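PDB 4KT3: mannosyl-glycoprotein endo-beta-N-acetylglucosamidase-like domain-containing protein from Pseudomonas protegens, which acts as a type VI secretion peptidoglycan glycoside hydrolase effector and is held in complex with its immunity protein. Local coordinates for the interface of chains A and B. Numbering follows the deposited sequence. Chains: chain A, Uncharacterized protein; chain B, Putative lipoprotein.

The interface of chains A and B. Residues chain A 148-151, 160; chain B 69, 74, 78.
B:Glu78, at the start of strand 78-86 of the immunity protein, reaches the A:Asn148 to A:Asn151 loop of the glucosaminidase-family effector, and its carboxylate is received by the backbone N-H of A:Gly150 directly and by those of A:Thr149 and A:Asn151 through water. It buries 83 Å² against chain A, far more than any other residue in this patch. CG lies anti to the backbone N and the chain stays extended beyond it, which carries the acid to the loop. The direct bond runs from the backbone N of A:Gly150 to OE1 of B:Glu78, 2.8 Å; the donor meets OE1 on its syn side but 33° out of the carboxylate plane. Beside this bond the carboxylate carbon CD packs on CA of A:Gly150 at 3.7 Å, a contact with a residue that has no side chain to intervene.

Two waters extend the grip. Water 1 lies 2.7 Å from OE1 of B:Glu78 and also meets both the backbone N and the hydroxyl OG1 of A:Thr149. The hydroxyl stands between the backbone N and the carbonyl carbon (chi1 57°), a rotation that lets OG1 share both waters. Water 2 joins OG1 to OE2 of B:Glu78, lying 2.9 Å from the latter, and also meets the backbone N of A:Asn151, a poorly ordered residue. Through these links both carboxylate oxygens are tied to the loop, which probably limits rotation of the group; the direct N-H of A:Gly150 would probably favour its negative charge.

The amide of A:Asn148 turns its face to CB and CG of B:Glu78, the side chains crossing at a slant, with CG of A:Asn148 3.6 Å from CB and ND2 3.6 Å from CG. The methylene chain packs on this face by van der Waals contact, the amide and carboxylate planes turned 38° apart. CB of B:Ala74 lies 4.1 Å from CA of A:Asn148, adding a small apolar contact.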
loop_
_atom_site.group_PDB
_atom_site.type_symbol
_atom_site.label_atom_id
_atom_site.label_comp_id
_atom_site.label_asym_id
_atom_site.label_seq_id
_atom_site.Cartn_x
_atom_site.Cartn_y
_atom_site.Cartn_z
ATOM N N ASN A 148 12.927 -8.520 1.762
ATOM C CA ASN A 148 11.724 -9.126 2.329
ATOM C C ASN A 148 11.939 -10.621 2.239
ATOM O O ASN A 148 12.620 -11.088 1.326
ATOM C CB ASN A 148 10.464 -8.792 1.513
ATOM C CG ASN A 148 9.939 -7.386 1.731
ATOM O OD1 ASN A 148 10.348 -6.639 2.623
ATOM N ND2 ASN A 148 8.995 -7.049 0.921
ATOM N N THR A 149 11.332 -11.373 3.144
ATOM C CA THR A 149 11.447 -12.826 3.097
ATOM C C THR A 149 10.473 -13.405 2.065
ATOM O O THR A 149 10.724 -14.466 1.476
ATOM C CB THR A 149 11.220 -13.453 4.482
ATOM O OG1 THR A 149 9.938 -13.065 4.983
ATOM C CG2 THR A 149 12.283 -12.966 5.430
ATOM N N GLY A 150 9.363 -12.698 1.865
ATOM C CA GLY A 150 8.428 -12.990 0.797
ATOM C C GLY A 150 7.980 -14.428 0.795
ATOM O O GLY A 150 7.806 -15.023 -0.266
ATOM N N ASN A 151 7.780 -14.981 1.986
ATOM C CA ASN A 151 7.509 -16.399 2.128
ATOM C C ASN A 151 7.759 -16.839 3.561
ATOM O O ASN A 151 8.911 -17.069 3.947
ATOM C CB ASN A 151 8.412 -17.198 1.190
ATOM N N PHE A 160 4.261 -12.964 -3.923
ATOM C CA PHE A 160 4.951 -11.705 -3.682
ATOM C C PHE A 160 5.437 -11.068 -4.985
ATOM O O PHE A 160 5.226 -9.871 -5.224
ATOM C CB PHE A 160 6.137 -11.914 -2.736
ATOM C CG PHE A 160 6.993 -10.698 -2.576
ATOM C CD1 PHE A 160 8.148 -10.535 -3.339
ATOM C CD2 PHE A 160 6.638 -9.704 -1.681
ATOM C CE1 PHE A 160 8.931 -9.405 -3.202
ATOM C CE2 PHE A 160 7.414 -8.573 -1.543
ATOM C CZ PHE A 160 8.567 -8.423 -2.304
ATOM N N TYR B 69 3.819 -6.742 7.375
ATOM C CA TYR B 69 4.512 -7.752 8.124
ATOM C C TYR B 69 5.965 -7.346 8.334
ATOM O O TYR B 69 6.670 -7.075 7.365
ATOM C CB TYR B 69 4.444 -9.051 7.323
ATOM C CG TYR B 69 5.252 -10.180 7.893
ATOM C CD1 TYR B 69 5.060 -10.585 9.198
ATOM C CD2 TYR B 69 6.192 -10.855 7.117
ATOM C CE1 TYR B 69 5.774 -11.620 9.738
ATOM C CE2 TYR B 69 6.923 -11.902 7.648
ATOM C CZ TYR B 69 6.708 -12.280 8.970
ATOM O OH TYR B 69 7.406 -13.322 9.551
ATOM N N ALA B 74 14.258 -10.004 7.754
ATOM C CA ALA B 74 14.187 -9.086 6.624
ATOM C C ALA B 74 14.895 -7.777 6.944
ATOM O O ALA B 74 15.402 -7.571 8.060
ATOM C CB ALA B 74 12.744 -8.842 6.238
ATOM N N GLU B 78 7.347 -5.791 4.833
ATOM C CA GLU B 78 6.766 -6.459 3.685
ATOM C C GLU B 78 5.273 -6.171 3.679
ATOM O O GLU B 78 4.600 -6.377 4.692
ATOM C CB GLU B 78 7.016 -7.968 3.776
ATOM C CG GLU B 78 6.400 -8.789 2.667
ATOM C CD GLU B 78 6.798 -10.266 2.746
ATOM O OE1 GLU B 78 7.967 -10.557 3.065
ATOM O OE2 GLU B 78 5.937 -11.145 2.520
HETATM O O HOH W 1 9.711 -9.946 5.055
HETATM O O HOH W 2 7.155 -13.333 4.047
#